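PDB 5NV8: EF-P arginine 32 rhamnosyl-transferase, which belongs to the EarP family of glycosyltransferases, enzymes built from two Rossmann-like domains in the GT-B arrangement. Local coordinates for residues Q356-P359 against E360-Q363; A333-G336 against L337-W341. All blocks are in the same frame, centred on the assembly; numbering follows the deposited sequence.

In the fold
Contact 2 lies within helix 328-343 and contact 1 at the start of helix 358-373, with helix 347-355 between them. Their centres lie 14 Å apart, yet they touch, since His357 CD2 in contact 1 packs 3.9 Å from Ala333 CB in contact 2. Contact 1 sits at the surface, whereas contact 2 is largely buried, its helix packed against strand 299-302 at the end of the six-stranded sheet. Neither forms the ligand pocket directly. The side chain of Trp338 in contact 2 is about 13 Å from the bound 2'-deoxy-thymidine-beta-L-rhamnose.

Contact 1 (Q356-P359 against E360-Q363); sequences QHWP and ELQQ
Glu360 OE1 is held by two groups, a water that donates to it at 2.5 Å and the hydroxyl OG of Ser327. The same water lies 2.7 Å from His357 ND1, so it bridges the imidazole and the carboxylate, whose nearest polar atoms are too far apart to meet directly. His357 also touches Asp329 of helix 328-343. The backbone oxygen of His357 accepts Leu361 N at 3.0 Å. Leu361 CG comes to 3.2 Å from that oxygen, because chi1 of -59° sets CG beside the residue's own backbone N. This is the first turn of an alpha-helix: His357 occupies the N-cap position, and Pro359, having no N-H to offer, fits among residues whose amides precede the regular bonding pattern. A carboxylate here, from Glu360, should interact favourably with the positive end of the helix dipole. One step on, Gln362 N donates to Trp358 O at 2.7 Å, and Gln363 N reaches Pro359 O at 3.2 Å. Trp358 and Gln362 also meet through their side chains, which cross at about a right angle. Gln362 OE1 approaches the indole obliquely, 3.1 Å from Trp358 CD1, with the amide and ring planes 51° apart; the Gln362 chain is extended beyond CG, which carries the amide out to the five-membered ring. Leu361 CD1 approaches the benzo part of the indole at Trp358 CE3, also obliquely and more loosely, at 4.4 Å. Beyond this turn, Arg355 makes a cation-pi contact with the indole, and Pro298 touches both Trp358 and Gln362.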
# COMPACT_ATOMS: atom_id res chain seq x y z
N GLN A 356 -14.79 17.72 1.75
CA GLN A 356 -15.03 18.97 2.46
C GLN A 356 -13.92 19.31 3.45
O GLN A 356 -13.87 20.44 3.93
CB GLN A 356 -16.37 18.91 3.21
CG GLN A 356 -17.55 18.45 2.37
CD GLN A 356 -17.73 19.26 1.11
OE1 GLN A 356 -17.46 18.78 0.01
NE2 GLN A 356 -18.18 20.50 1.26
N HIS A 357 -13.05 18.36 3.76
CA HIS A 357 -12.01 18.53 4.77
C HIS A 357 -10.65 18.11 4.22
O HIS A 357 -9.82 17.56 4.94
CB HIS A 357 -12.34 17.75 6.03
CG HIS A 357 -13.72 17.99 6.55
ND1 HIS A 357 -14.10 19.19 7.13
CD2 HIS A 357 -14.82 17.20 6.59
CE1 HIS A 357 -15.36 19.12 7.50
NE2 HIS A 357 -15.82 17.92 7.19
N TRP A 358 -10.40 18.37 2.94
CA TRP A 358 -9.17 17.89 2.32
C TRP A 358 -7.91 18.49 2.93
O TRP A 358 -6.95 17.72 3.13
CB TRP A 358 -9.22 18.12 0.81
CG TRP A 358 -8.50 17.06 0.05
CD1 TRP A 358 -7.32 17.19 -0.63
CD2 TRP A 358 -8.90 15.69 -0.10
NE1 TRP A 358 -6.97 15.99 -1.19
CE2 TRP A 358 -7.92 15.05 -0.88
CE3 TRP A 358 -9.99 14.94 0.36
CZ2 TRP A 358 -8.00 13.70 -1.22
CZ3 TRP A 358 -10.07 13.60 0.02
CH2 TRP A 358 -9.08 13.00 -0.77
N PRO A 359 -7.81 19.79 3.22
CA PRO A 359 -6.60 20.29 3.88
C PRO A 359 -6.31 19.61 5.21
O PRO A 359 -5.14 19.35 5.53
CB PRO A 359 -6.89 21.79 4.07
CG PRO A 359 -7.81 22.11 2.96
CD PRO A 359 -8.69 20.91 2.81
N GLU A 360 -7.35 19.31 6.00
CA GLU A 360 -7.14 18.59 7.25
C GLU A 360 -6.67 17.17 7.00
O GLU A 360 -5.78 16.67 7.69
CB GLU A 360 -8.42 18.59 8.08
CG GLU A 360 -8.45 19.61 9.21
CD GLU A 360 -9.25 19.14 10.41
OE1 GLU A 360 -10.50 19.13 10.33
OE2 GLU A 360 -8.63 18.79 11.43
N LEU A 361 -7.26 16.49 6.01
CA LEU A 361 -6.88 15.11 5.72
C LEU A 361 -5.49 15.03 5.11
O LEU A 361 -4.74 14.09 5.38
CB LEU A 361 -7.91 14.46 4.81
CG LEU A 361 -9.35 14.40 5.34
CD1 LEU A 361 -10.22 13.51 4.47
CD2 LEU A 361 -9.37 13.93 6.78
N GLN A 362 -5.13 16.02 4.28
CA GLN A 362 -3.78 16.07 3.71
C GLN A 362 -2.73 16.15 4.81
O GLN A 362 -1.74 15.41 4.80
CB GLN A 362 -3.66 17.26 2.76
CG GLN A 362 -4.36 17.09 1.42
CD GLN A 362 -4.07 18.23 0.47
OE1 GLN A 362 -4.95 19.04 0.16
NE2 GLN A 362 -2.83 18.31 0.00
N GLN A 363 -2.92 17.07 5.76
CA GLN A 363 -1.96 17.22 6.85
C GLN A 363 -1.96 16.00 7.75
O GLN A 363 -0.91 15.59 8.25
CB GLN A 363 -2.28 18.49 7.65
CG GLN A 363 -1.13 19.01 8.50
CD GLN A 363 -0.12 19.82 7.71
OE1 GLN A 363 0.48 19.32 6.75
NE2 GLN A 363 0.08 21.07 8.11
O HOH W 1 -11.79 19.90 8.29

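Contact 2 (A333-G336 against L337-W341); sequences ALLG and LWRAW
Ala333 O accepts the amide of Leu337 in a weak bond of 3.1 Å, and Leu337 CB lies close to the same oxygen. At Leu334 the contact passes to side chains. With CG swung opposite the backbone N (chi1 157°), Leu334 runs alongside the Trp338 side chain in the same direction and lays CD1 over one face of the indole. This is a CH-pi contact, with Leu334 CD1 3.6 Å from the centroid of the five-membered ring of Trp338 and closest to NE1, at 3.3 Å. The backbones of the same pair are joined by Trp338 N to Leu334 O, 3.1 Å. Leu335 pairs with Arg339 in a similar way: its CD2 sits 3.4 Å above the guanidinium plane, toward the rim, while the extended arginine chain passes along Leu335 O, which accepts Arg339 N at 3.0 Å. The guanidinium is engaged further by a salt bridge from NH2 to Glu316. Gly336 contributes its carbonyl, weakly bonded to Ala340 N, with Ala340 CB only 3.1 Å from Gly336 O. Beyond these two segments, Trp338 rests on strand 299-302 and on Tyr322, while Leu337 packs on helix 347-355. The i to i+4 bonds are those of any alpha-helix; a helix laid against the edge strand of a largely parallel sheet, as here against 299-302, is the alpha/beta layering of Rossmann-like domains.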
# COMPACT_ATOMS: atom_id res chain seq x y z
N ALA A 333 -15.78 12.29 8.93
CA ALA A 333 -15.69 12.08 7.49
C ALA A 333 -14.71 10.97 7.14
O ALA A 333 -14.87 10.29 6.12
CB ALA A 333 -15.30 13.38 6.79
N LEU A 334 -13.68 10.76 7.97
CA LEU A 334 -12.74 9.68 7.72
C LEU A 334 -13.31 8.33 8.12
O LEU A 334 -13.04 7.32 7.45
CB LEU A 334 -11.43 9.97 8.45
CG LEU A 334 -10.49 8.81 8.80
CD1 LEU A 334 -9.78 8.31 7.55
CD2 LEU A 334 -9.48 9.24 9.85
N LEU A 335 -14.10 8.28 9.20
CA LEU A 335 -14.76 7.04 9.58
C LEU A 335 -15.79 6.62 8.53
O LEU A 335 -15.86 5.45 8.15
CB LEU A 335 -15.43 7.19 10.94
CG LEU A 335 -14.65 6.77 12.18
CD1 LEU A 335 -13.40 7.62 12.35
CD2 LEU A 335 -15.54 6.87 13.42
N GLY A 336 -16.60 7.57 8.06
CA GLY A 336 -17.58 7.25 7.04
C GLY A 336 -16.97 6.85 5.71
O GLY A 336 -17.56 6.08 4.96
N LEU A 337 -15.77 7.36 5.42
CA LEU A 337 -15.10 7.03 4.17
C LEU A 337 -14.58 5.60 4.19
O LEU A 337 -14.79 4.83 3.25
CB LEU A 337 -13.95 8.00 3.90
CG LEU A 337 -13.29 7.90 2.52
CD1 LEU A 337 -14.33 7.80 1.39
CD2 LEU A 337 -12.32 9.05 2.28
N TRP A 338 -13.88 5.23 5.26
CA TRP A 338 -13.20 3.94 5.31
C TRP A 338 -14.17 2.80 5.60
O TRP A 338 -14.02 1.70 5.05
CB TRP A 338 -12.07 3.99 6.34
CG TRP A 338 -10.86 4.72 5.86
CD1 TRP A 338 -10.83 5.94 5.25
CD2 TRP A 338 -9.50 4.29 5.97
NE1 TRP A 338 -9.53 6.29 4.96
CE2 TRP A 338 -8.70 5.30 5.40
CE3 TRP A 338 -8.89 3.15 6.50
CZ2 TRP A 338 -7.31 5.20 5.33
CZ3 TRP A 338 -7.51 3.06 6.44
CH2 TRP A 338 -6.74 4.07 5.86
N ARG A 339 -15.15 3.03 6.47
CA ARG A 339 -16.15 2.00 6.75
C ARG A 339 -16.99 1.70 5.51
O ARG A 339 -17.33 0.54 5.26
CB ARG A 339 -17.04 2.42 7.91
CG ARG A 339 -16.36 2.40 9.27
CD ARG A 339 -17.22 3.09 10.32
NE ARG A 339 -16.67 2.92 11.66
CZ ARG A 339 -17.12 3.55 12.74
NH1 ARG A 339 -18.14 4.40 12.63
NH2 ARG A 339 -16.56 3.34 13.92
N ALA A 340 -17.31 2.73 4.73
CA ALA A 340 -18.15 2.54 3.55
C ALA A 340 -17.47 1.65 2.52
O ALA A 340 -18.12 0.79 1.91
CB ALA A 340 -18.50 3.90 2.94
N TRP A 341 -16.16 1.84 2.31
CA TRP A 341 -15.40 1.03 1.36
C TRP A 341 -15.27 -0.42 1.81
O TRP A 341 -14.88 -1.27 0.99
CB TRP A 341 -14.01 1.65 1.17
CG TRP A 341 -13.25 1.17 -0.03
CD1 TRP A 341 -11.98 0.64 -0.03
CD2 TRP A 341 -13.67 1.19 -1.40
NE1 TRP A 341 -11.60 0.32 -1.31
CE2 TRP A 341 -12.62 0.65 -2.17
CE3 TRP A 341 -14.84 1.60 -2.05
CZ2 TRP A 341 -12.71 0.51 -3.56
CZ3 TRP A 341 -14.92 1.47 -3.43
CH2 TRP A 341 -13.86 0.92 -4.16